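Local coordinates for protein hydrogenase maturation factor (PDB 3VTI) that serves in [NiFe]-hydrogenase maturation, where it is S-carbamoylated by HypF and probably dehydrates the carbamoyl group to a nitrile in an ATP-dependent step, at residues T31-S36 with V58-M63; P68-A73 with S125-L130. All blocks are in the same frame, centred on the assembly; numbering follows the deposited sequence.

Contact 1: residues T31-S36 with V58-M63; sequences TLTTDS and VNDASM. With MG (magnesium ion), chain K.
D60, near the C-terminal end of helix 49-60, meets T33 at about a right angle, its CB lying 3.4 Å from T33 OG1. CG of D60 stands anti to the carbonyl carbon (chi1 -80°), beside the backbone N; OD1 binds the magnesium ion at 2.0 Å, with a second water also on the ion. OD2 receives a weak hydrogen bond from a water that is also 2.9 Å from T33 OG1. A second carboxylate is close by: D35 OD2 is 4.1 Å from D60 OD2, the two planes 70° apart. The metal on one acid and the salt bridge of D35 to K110 of the second subunit probably ease this like-charge approach. At A61 the contact turns apolar, with CB 3.9 Å from T33 CG2, while the methyl of T31 rests against the A61 carbonyl oxygen. T33 OG1, anti to the backbone N (chi1 -178°), also hydrogen-bonds to D22 O; an alanine here would probably deprive the water and that carbonyl of a partner and open a gap beside A61. S62 turns away from the strand, its OG bonded back to V58 O at 2.9 Å, and M63 packs on D22 and D199. Strand 30-37 thus backs the end of the helix in the AIR synthase-like (PurM-type) N-terminal domain, at the magnesium site that D60 forms with D22 and D199.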
# COMPACT_ATOMS: atom_id res chain seq x y z
N THR C 31 4.71 -18.41 18.48
CA THR C 31 3.58 -17.71 17.96
C THR C 31 3.98 -16.91 16.71
O THR C 31 5.15 -16.53 16.56
CB THR C 31 3.00 -16.83 19.08
OG1 THR C 31 1.64 -16.52 18.76
CG2 THR C 31 3.80 -15.55 19.29
N LEU C 32 3.02 -16.69 15.80
CA LEU C 32 3.27 -16.00 14.52
C LEU C 32 2.10 -15.13 14.08
O LEU C 32 0.96 -15.61 13.97
CB LEU C 32 3.61 -17.00 13.41
CG LEU C 32 3.82 -16.48 11.99
CD1 LEU C 32 5.07 -15.59 11.87
CD2 LEU C 32 3.88 -17.65 11.03
N THR C 33 2.39 -13.86 13.81
CA THR C 33 1.38 -12.89 13.42
C THR C 33 1.85 -12.06 12.24
O THR C 33 3.06 -12.01 11.94
CB THR C 33 1.01 -11.96 14.59
OG1 THR C 33 -0.02 -11.04 14.20
CG2 THR C 33 2.24 -11.18 15.08
N THR C 34 0.92 -11.41 11.55
CA THR C 34 1.26 -10.43 10.54
C THR C 34 0.22 -9.33 10.49
O THR C 34 -0.95 -9.58 10.72
CB THR C 34 1.46 -11.05 9.14
OG1 THR C 34 1.97 -10.05 8.25
CG2 THR C 34 0.15 -11.61 8.58
N ASP C 35 0.65 -8.10 10.21
CA ASP C 35 -0.27 -6.99 10.01
C ASP C 35 0.30 -5.95 9.04
O ASP C 35 1.49 -5.67 9.04
CB ASP C 35 -0.62 -6.33 11.34
CG ASP C 35 -1.99 -5.67 11.32
OD1 ASP C 35 -2.70 -5.82 10.31
OD2 ASP C 35 -2.37 -5.02 12.31
N SER C 36 -0.58 -5.39 8.22
CA SER C 36 -0.23 -4.26 7.35
C SER C 36 -0.70 -2.97 8.00
O SER C 36 -1.63 -2.98 8.81
CB SER C 36 -0.85 -4.41 5.96
OG SER C 36 -0.25 -5.47 5.25
N VAL C 58 4.09 -6.35 17.83
CA VAL C 58 4.61 -6.76 19.13
C VAL C 58 3.42 -7.16 20.00
O VAL C 58 3.44 -8.20 20.66
CB VAL C 58 5.45 -5.62 19.79
CG1 VAL C 58 5.62 -5.85 21.31
CG2 VAL C 58 6.80 -5.47 19.08
N ASN C 59 2.37 -6.35 19.96
CA ASN C 59 1.17 -6.61 20.73
C ASN C 59 0.48 -7.90 20.30
O ASN C 59 0.22 -8.78 21.14
CB ASN C 59 0.23 -5.41 20.67
CG ASN C 59 0.83 -4.17 21.35
OD1 ASN C 59 1.76 -4.28 22.16
ND2 ASN C 59 0.30 -2.99 21.02
N ASP C 60 0.23 -8.03 19.00
CA ASP C 60 -0.42 -9.21 18.44
C ASP C 60 0.36 -10.48 18.79
O ASP C 60 -0.23 -11.52 19.07
CB ASP C 60 -0.58 -9.09 16.92
CG ASP C 60 -1.78 -8.22 16.50
OD1 ASP C 60 -2.90 -8.43 17.00
OD2 ASP C 60 -1.59 -7.35 15.61
N ALA C 61 1.69 -10.38 18.81
CA ALA C 61 2.56 -11.52 19.09
C ALA C 61 2.58 -11.92 20.57
O ALA C 61 3.11 -12.99 20.92
CB ALA C 61 3.97 -11.25 18.59
N SER C 62 2.00 -11.07 21.43
CA SER C 62 1.96 -11.32 22.87
C SER C 62 0.59 -11.81 23.29
O SER C 62 0.46 -12.49 24.32
CB SER C 62 2.31 -10.04 23.65
OG SER C 62 3.54 -9.46 23.25
N MET C 63 -0.43 -11.48 22.50
CA MET C 63 -1.84 -11.74 22.85
C MET C 63 -2.17 -13.21 23.11
O MET C 63 -3.29 -13.55 23.52
CB MET C 63 -2.78 -11.20 21.78
CG MET C 63 -2.70 -9.71 21.62
SD MET C 63 -3.20 -8.86 23.11
CE MET C 63 -2.34 -7.31 22.92
MG MG K . -4.84 -7.94 17.44
O HOH W 1 0.85 -8.31 13.60
O HOH W 2 -5.56 -9.43 15.72

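Contact 2: residues P68-A73 with S125-L130; sequences PLFLTA and SGIGVL
The N-H groups of L69 and F70 converge on the carbonyl oxygen of I127: L69 N at 2.9 Å from I127 O and F70 N at 3.2 Å, both within the carbonyl plane. The extra residue is a classic beta bulge, which offsets the antiparallel pairing by one between P68 and F70. Past it the pairing is regular. I127 N bonds back to F70 O at 2.7 Å, and T72 pairs with S125 through T72 N to S125 O and S125 N to T72 O. T72 OG1, held between the backbone N and the carbonyl carbon (chi1 52°), adds a weak bond from S125 N. The backbones approach most closely where glycines stand opposite larger residues. G128 CA lies 3.7 Å from P68 CA, and L71 CG sits 4.2 Å from G126 CA, on the same sheet face as the proline.

L69, F70 and V129 are partly exposed and make the looser margin. L69 CD1 only grazes V129 CG1 at 4.0 Å. F70 meets I127 obliquely, with I127 CG2 at the ring edge, 4.2 Å from F70 CD2, while L69 CB lies over one ring face, displaced toward its rim. The second subunit packs against this side: its F27 lies on L69, L26 on F70 and I30 on I127, and S125 OG bonds to S125 OG of that subunit. On the other face, P68 and L71 lie against V58 of helix 49-60. Strand 103-112 continues the sheet beyond 66-78, and strand 30-37 flanks 120-130.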
# COMPACT_ATOMS: atom_id res chain seq x y z
N PRO C 68 7.24 -11.53 22.76
CA PRO C 68 7.65 -11.36 21.37
C PRO C 68 9.16 -11.15 21.29
O PRO C 68 9.72 -10.50 22.17
CB PRO C 68 6.90 -10.10 20.93
CG PRO C 68 6.72 -9.32 22.17
CD PRO C 68 6.59 -10.32 23.29
N LEU C 69 9.80 -11.70 20.26
CA LEU C 69 11.26 -11.64 20.14
C LEU C 69 11.74 -11.09 18.79
O LEU C 69 12.65 -10.25 18.75
CB LEU C 69 11.89 -13.02 20.36
CG LEU C 69 11.87 -13.71 21.73
CD1 LEU C 69 12.24 -15.18 21.57
CD2 LEU C 69 12.80 -13.02 22.74
N PHE C 70 11.15 -11.58 17.71
CA PHE C 70 11.64 -11.28 16.37
C PHE C 70 10.55 -10.76 15.47
O PHE C 70 9.39 -11.20 15.56
CB PHE C 70 12.30 -12.51 15.75
CG PHE C 70 13.36 -13.13 16.62
CD1 PHE C 70 14.53 -12.43 16.93
CD2 PHE C 70 13.18 -14.41 17.16
CE1 PHE C 70 15.51 -13.01 17.75
CE2 PHE C 70 14.15 -14.99 17.97
CZ PHE C 70 15.32 -14.29 18.27
N LEU C 71 10.93 -9.81 14.62
CA LEU C 71 10.01 -9.16 13.71
C LEU C 71 10.56 -9.06 12.29
O LEU C 71 11.77 -8.96 12.09
CB LEU C 71 9.66 -7.76 14.21
CG LEU C 71 8.35 -7.57 14.99
CD1 LEU C 71 8.46 -8.10 16.40
CD2 LEU C 71 7.94 -6.10 14.98
N THR C 72 9.66 -9.08 11.32
CA THR C 72 10.05 -8.78 9.96
C THR C 72 9.44 -7.43 9.61
O THR C 72 8.41 -7.06 10.16
CB THR C 72 9.55 -9.83 9.00
OG1 THR C 72 8.15 -10.03 9.21
CG2 THR C 72 10.28 -11.17 9.22
N ALA C 73 10.09 -6.70 8.71
CA ALA C 73 9.59 -5.40 8.29
C ALA C 73 9.61 -5.27 6.77
O ALA C 73 10.67 -5.30 6.16
CB ALA C 73 10.37 -4.27 8.95
N SER C 125 5.67 -8.72 10.41
CA SER C 125 5.32 -10.01 11.02
C SER C 125 6.12 -10.20 12.30
O SER C 125 7.17 -9.59 12.48
CB SER C 125 5.57 -11.17 10.06
OG SER C 125 4.90 -10.96 8.83
N GLY C 126 5.62 -11.06 13.18
CA GLY C 126 6.24 -11.22 14.48
C GLY C 126 6.29 -12.66 14.93
O GLY C 126 5.38 -13.44 14.63
N ILE C 127 7.36 -12.99 15.66
CA ILE C 127 7.51 -14.28 16.31
C ILE C 127 7.67 -14.06 17.81
O ILE C 127 8.49 -13.25 18.24
CB ILE C 127 8.70 -15.08 15.71
CG1 ILE C 127 8.20 -15.92 14.54
CG2 ILE C 127 9.36 -16.01 16.73
CD1 ILE C 127 9.29 -16.64 13.82
N GLY C 128 6.88 -14.77 18.60
CA GLY C 128 7.03 -14.76 20.05
C GLY C 128 7.09 -16.16 20.63
O GLY C 128 6.72 -17.13 19.97
N VAL C 129 7.56 -16.27 21.87
CA VAL C 129 7.62 -17.55 22.56
C VAL C 129 6.70 -17.52 23.79
O VAL C 129 6.72 -16.57 24.57
CB VAL C 129 9.09 -17.95 22.93
CG1 VAL C 129 9.67 -17.01 23.98
CG2 VAL C 129 9.17 -19.40 23.41
N LEU C 130 5.89 -18.57 23.92
CA LEU C 130 4.92 -18.71 25.01
C LEU C 130 5.58 -18.84 26.38
O LEU C 130 6.57 -19.55 26.54
CB LEU C 130 4.05 -19.94 24.74
CG LEU C 130 2.53 -19.79 24.82
CD1 LEU C 130 2.01 -18.86 23.74
CD2 LEU C 130 1.87 -21.15 24.68

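Overall arrangement
Contacts 1 and 2 have centres about 7 Å apart in one AIR synthase-like N-terminal domain and share its mixed sheet. Both segments of contact 1 precede those of contact 2 in the sequence, helix 49-60 leading into strand 66-78. Across the sheet, strands 30-37, 120-130 and 66-78 are consecutive neighbours, and probable backbone hydrogen bonds T31 N to G128 O (2.8 Å) and T33 O to G126 N (3.0 Å) tie the two contacts together. Contact 1 joins the sheet to the helix and magnesium site; contact 2 builds the sheet itself. Both touch the second subunit, consistent with the PurM-type dimer, in which N-terminal sheets pack together.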